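Local coordinates for protein terminase, large subunit (Bacillus phage spp1, PDB 2WBN) that cuts the viral genome with its metal-dependent C-terminal nuclease domain, while the ATPase domain of the whole protein drives DNA into empty capsids, at residues 133-147 / 192-204. Numbering follows the deposited sequence.
Sequences AKKGPDSVEHGERWL and IDATRYAFERDMK
Gly143 and Arg196 mark the crossing of helices 140-147 and 192-198, which pass almost perpendicularly (89°) with their axes 9.7 Å apart; residues 133-135, ahead of the first helix, meet Glu200 and Arg201, just after the second. Glycine suits position 143 because, having no side chain, it lets Arg196 CD come within 3.8 Å of Gly143 CA. Arg196 fits as a knob among Val140, Gly143, Glu144 and Leu147. Its chain bends at chi3 (-65°), which turns one face of the guanidinium to Val140 CG2. Around the edge, Arg196 NH2 forms a salt bridge with Asp193 OD1 (2.9 Å), reaching that oxygen from above the carboxylate plane, while NH1 binds two waters and NE a third, which also links Glu144 OE2 to Asp193 OD1. The salt bridge and the three waters, all in the guanidinium plane, fix the rotation of the group.

Glu200 suits its place because a carboxylate can receive two successive backbone N-H groups: Glu200 OE2 accepts from Lys134 N (2.7 Å) through its syn lone pair, and OE1 from Lys135 N (3.0 Å). Arg201 NE grips OE2 from the anti side, and Lys134 CD lies over the guanidinium face; Glu131 forms salt bridges with both Lys134 and Arg201. Farther along, selenomethionine Met203 lays CG over the five-membered ring of Trp146, a CH-pi contact 3.7 Å from the centroid, with SE placed obliquely. Trp146 CH2 lies 3.8 Å from Phe199 CD2, the two rings meeting obliquely, and Leu147 CD2 packs on Thr195 CG2.

The arrangement packs helix 140-147 against the helix that carries Asp193, a ligand of the second manganese ion in the two-metal site of this RNase H-like nuclease, and Arg196 connects this catalytic ligand to helix 140-147.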
# COMPACT_ATOMS: atom_id res chain seq x y z
N ALA A 133 11.98 2.65 2.66
CA ALA A 133 11.19 3.52 3.51
C ALA A 133 12.11 4.13 4.55
O ALA A 133 12.84 3.42 5.22
CB ALA A 133 10.08 2.74 4.20
N LYS A 134 12.08 5.46 4.66
CA LYS A 134 12.88 6.19 5.64
C LYS A 134 12.33 6.04 7.06
O LYS A 134 13.10 6.00 8.02
CB LYS A 134 12.96 7.68 5.27
CG LYS A 134 13.86 7.96 4.07
CD LYS A 134 13.81 9.43 3.65
CE LYS A 134 15.02 9.79 2.77
NZ LYS A 134 15.17 8.83 1.62
N LYS A 135 11.01 5.95 7.18
CA LYS A 135 10.40 5.87 8.50
C LYS A 135 10.61 4.49 9.12
O LYS A 135 10.78 3.51 8.41
CB LYS A 135 8.91 6.22 8.45
CG LYS A 135 8.63 7.71 8.30
CD LYS A 135 7.17 7.98 8.61
CE LYS A 135 6.81 9.45 8.57
NZ LYS A 135 5.33 9.55 8.70
N GLY A 136 10.61 4.45 10.45
CA GLY A 136 10.98 3.26 11.20
C GLY A 136 9.78 2.51 11.74
O GLY A 136 8.65 2.82 11.40
N PRO A 137 10.03 1.50 12.60
CA PRO A 137 8.94 0.72 13.18
C PRO A 137 8.01 1.54 14.08
O PRO A 137 6.81 1.22 14.17
CB PRO A 137 9.66 -0.38 13.97
CG PRO A 137 11.07 -0.38 13.45
CD PRO A 137 11.35 1.03 13.07
N ASP A 138 8.52 2.60 14.71
CA ASP A 138 7.70 3.49 15.55
C ASP A 138 6.76 4.45 14.78
O ASP A 138 6.04 5.23 15.40
CB ASP A 138 8.59 4.28 16.50
CG ASP A 138 9.28 3.38 17.50
OD1 ASP A 138 8.68 2.34 17.83
OD2 ASP A 138 10.41 3.71 17.96
N SER A 139 6.76 4.39 13.46
CA SER A 139 5.86 5.24 12.64
C SER A 139 4.55 4.56 12.28
O SER A 139 3.70 5.19 11.64
CB SER A 139 6.56 5.63 11.34
OG SER A 139 6.75 4.49 10.51
N VAL A 140 4.38 3.30 12.66
CA VAL A 140 3.23 2.52 12.19
C VAL A 140 1.89 3.14 12.56
O VAL A 140 1.05 3.40 11.69
CB VAL A 140 3.27 1.04 12.68
CG1 VAL A 140 1.94 0.35 12.39
CG2 VAL A 140 4.43 0.29 12.01
N GLU A 141 1.68 3.39 13.85
CA GLU A 141 0.39 3.89 14.33
C GLU A 141 0.06 5.24 13.68
O GLU A 141 -1.05 5.43 13.18
CB GLU A 141 0.37 3.96 15.86
CG GLU A 141 -0.82 4.71 16.46
CD GLU A 141 -0.83 4.67 17.98
OE1 GLU A 141 -0.01 3.91 18.56
OE2 GLU A 141 -1.65 5.40 18.60
N HIS A 142 1.04 6.15 13.67
CA HIS A 142 0.96 7.46 12.98
C HIS A 142 0.50 7.29 11.54
O HIS A 142 -0.42 7.98 11.09
CB HIS A 142 2.34 8.15 12.96
CG HIS A 142 2.32 9.56 12.43
ND1 HIS A 142 2.62 10.66 13.21
CD2 HIS A 142 2.06 10.05 11.19
CE1 HIS A 142 2.54 11.76 12.48
NE2 HIS A 142 2.19 11.42 11.25
N GLY A 143 1.15 6.38 10.81
CA GLY A 143 0.85 6.19 9.38
C GLY A 143 -0.54 5.66 9.10
O GLY A 143 -1.15 6.02 8.08
N GLU A 144 -1.02 4.79 9.98
CA GLU A 144 -2.37 4.24 9.88
C GLU A 144 -3.41 5.30 10.19
O GLU A 144 -4.46 5.36 9.54
CB GLU A 144 -2.54 3.04 10.80
CG GLU A 144 -1.64 1.85 10.40
CD GLU A 144 -1.65 0.68 11.39
OE1 GLU A 144 -2.17 0.83 12.52
OE2 GLU A 144 -1.14 -0.41 11.00
N ARG A 145 -3.12 6.12 11.21
CA ARG A 145 -3.98 7.24 11.57
C ARG A 145 -4.07 8.23 10.42
O ARG A 145 -5.15 8.73 10.12
CB ARG A 145 -3.47 7.96 12.83
CG ARG A 145 -4.40 9.09 13.29
CD ARG A 145 -3.91 9.83 14.55
NE ARG A 145 -4.61 11.11 14.71
CZ ARG A 145 -4.55 11.90 15.79
NH1 ARG A 145 -3.82 11.55 16.85
NH2 ARG A 145 -5.23 13.04 15.82
N TRP A 146 -2.96 8.50 9.75
CA TRP A 146 -2.98 9.41 8.61
C TRP A 146 -3.92 8.90 7.53
O TRP A 146 -4.77 9.65 7.01
CB TRP A 146 -1.58 9.61 8.05
CG TRP A 146 -1.52 10.67 6.98
CD1 TRP A 146 -1.33 12.01 7.16
CD2 TRP A 146 -1.64 10.46 5.58
NE1 TRP A 146 -1.32 12.65 5.95
CE2 TRP A 146 -1.50 11.72 4.96
CE3 TRP A 146 -1.84 9.33 4.78
CZ2 TRP A 146 -1.57 11.88 3.57
CZ3 TRP A 146 -1.91 9.49 3.40
CH2 TRP A 146 -1.76 10.75 2.81
N LEU A 147 -3.81 7.62 7.22
CA LEU A 147 -4.72 7.02 6.24
C LEU A 147 -6.20 7.12 6.69
O LEU A 147 -7.09 7.43 5.87
CB LEU A 147 -4.32 5.57 5.98
CG LEU A 147 -3.02 5.32 5.20
CD1 LEU A 147 -2.69 3.83 5.24
CD2 LEU A 147 -3.13 5.83 3.75
N ILE A 192 -2.01 -2.77 3.43
CA ILE A 192 -2.11 -1.57 4.27
C ILE A 192 -0.71 -1.11 4.65
O ILE A 192 -0.39 0.08 4.57
CB ILE A 192 -2.93 -1.83 5.55
CG1 ILE A 192 -4.32 -2.40 5.22
CG2 ILE A 192 -3.15 -0.52 6.31
CD1 ILE A 192 -5.14 -2.79 6.44
N ASP A 193 0.15 -2.04 5.05
CA ASP A 193 1.57 -1.74 5.26
C ASP A 193 2.21 -1.13 4.03
O ASP A 193 2.86 -0.10 4.12
CB ASP A 193 2.35 -3.00 5.66
CG ASP A 193 2.09 -3.42 7.10
OD1 ASP A 193 1.63 -2.58 7.91
OD2 ASP A 193 2.36 -4.59 7.44
N ALA A 194 2.01 -1.74 2.87
CA ALA A 194 2.57 -1.22 1.61
C ALA A 194 2.09 0.19 1.31
O ALA A 194 2.86 1.02 0.83
CB ALA A 194 2.28 -2.15 0.45
N THR A 195 0.80 0.43 1.57
CA THR A 195 0.22 1.76 1.43
C THR A 195 0.84 2.80 2.38
O THR A 195 1.18 3.89 1.95
CB THR A 195 -1.30 1.70 1.62
OG1 THR A 195 -1.83 0.79 0.66
CG2 THR A 195 -1.94 3.09 1.43
N ARG A 196 0.99 2.48 3.65
CA ARG A 196 1.76 3.35 4.56
C ARG A 196 3.12 3.77 4.00
O ARG A 196 3.45 4.96 4.03
CB ARG A 196 2.03 2.67 5.88
CG ARG A 196 0.99 2.86 6.93
CD ARG A 196 1.69 2.64 8.27
NE ARG A 196 2.14 1.24 8.35
CZ ARG A 196 3.40 0.83 8.42
NH1 ARG A 196 4.43 1.68 8.43
NH2 ARG A 196 3.62 -0.48 8.48
N TYR A 197 3.91 2.80 3.55
CA TYR A 197 5.23 3.12 2.98
C TYR A 197 5.05 4.08 1.81
O TYR A 197 5.74 5.08 1.74
CB TYR A 197 5.99 1.90 2.45
CG TYR A 197 6.04 0.70 3.36
CD1 TYR A 197 6.11 0.83 4.74
CD2 TYR A 197 6.06 -0.59 2.81
CE1 TYR A 197 6.17 -0.28 5.56
CE2 TYR A 197 6.08 -1.69 3.61
CZ TYR A 197 6.15 -1.54 4.98
OH TYR A 197 6.20 -2.66 5.76
N ALA A 198 4.10 3.79 0.93
CA ALA A 198 3.91 4.58 -0.29
C ALA A 198 3.65 6.06 0.02
O ALA A 198 4.08 6.93 -0.74
CB ALA A 198 2.76 4.01 -1.13
N PHE A 199 2.94 6.32 1.11
CA PHE A 199 2.57 7.68 1.53
C PHE A 199 3.39 8.27 2.68
O PHE A 199 3.02 9.32 3.22
CB PHE A 199 1.11 7.71 1.92
CG PHE A 199 0.20 7.66 0.75
CD1 PHE A 199 -0.29 6.45 0.29
CD2 PHE A 199 -0.11 8.81 0.05
CE1 PHE A 199 -1.12 6.40 -0.83
CE2 PHE A 199 -0.94 8.76 -1.06
CZ PHE A 199 -1.43 7.56 -1.50
N GLU A 200 4.50 7.63 3.06
CA GLU A 200 5.26 8.12 4.22
C GLU A 200 5.75 9.56 4.07
O GLU A 200 5.83 10.29 5.05
CB GLU A 200 6.42 7.17 4.59
CG GLU A 200 7.57 7.14 3.60
CD GLU A 200 8.85 6.53 4.19
OE1 GLU A 200 8.80 5.82 5.21
OE2 GLU A 200 9.92 6.79 3.61
N ARG A 201 6.08 9.98 2.85
CA ARG A 201 6.61 11.35 2.62
C ARG A 201 5.52 12.41 2.55
O ARG A 201 5.83 13.60 2.44
CB ARG A 201 7.44 11.43 1.32
CG ARG A 201 8.44 10.31 1.07
CD ARG A 201 9.48 10.18 2.18
NE ARG A 201 10.23 8.92 2.08
CZ ARG A 201 11.20 8.68 1.20
NH1 ARG A 201 11.59 9.61 0.34
NH2 ARG A 201 11.81 7.49 1.21
N ASP A 202 4.25 12.01 2.58
CA ASP A 202 3.16 12.96 2.43
C ASP A 202 2.51 13.32 3.76
O ASP A 202 1.56 14.08 3.79
CB ASP A 202 2.11 12.39 1.49
CG ASP A 202 2.63 12.23 0.08
OD1 ASP A 202 2.87 11.08 -0.35
OD2 ASP A 202 2.79 13.26 -0.60
N MSE A 203 3.06 12.82 4.87
CA MSE A 203 2.38 12.91 6.15
C MSE A 203 2.92 14.05 7.02
O MSE A 203 3.95 14.65 6.69
CB MSE A 203 2.47 11.59 6.88
CG MSE A 203 2.05 10.41 6.03
SE MSE A 203 2.32 8.76 6.95
CE MSE A 203 1.51 7.53 5.65
N LYS A 204 2.20 14.33 8.11
CA LYS A 204 2.31 15.55 8.95
C LYS A 204 1.26 16.58 8.52
O LYS A 204 1.56 17.52 7.78
CB LYS A 204 3.72 16.19 8.96
CG LYS A 204 4.80 15.31 9.57
CD LYS A 204 6.08 16.08 9.81
CE LYS A 204 7.17 15.15 10.33
NZ LYS A 204 8.39 15.89 10.76
O HOH W 1 7.48 0.69 9.19
O HOH W 2 5.31 4.23 8.08
O HOH W 3 0.01 -0.55 8.27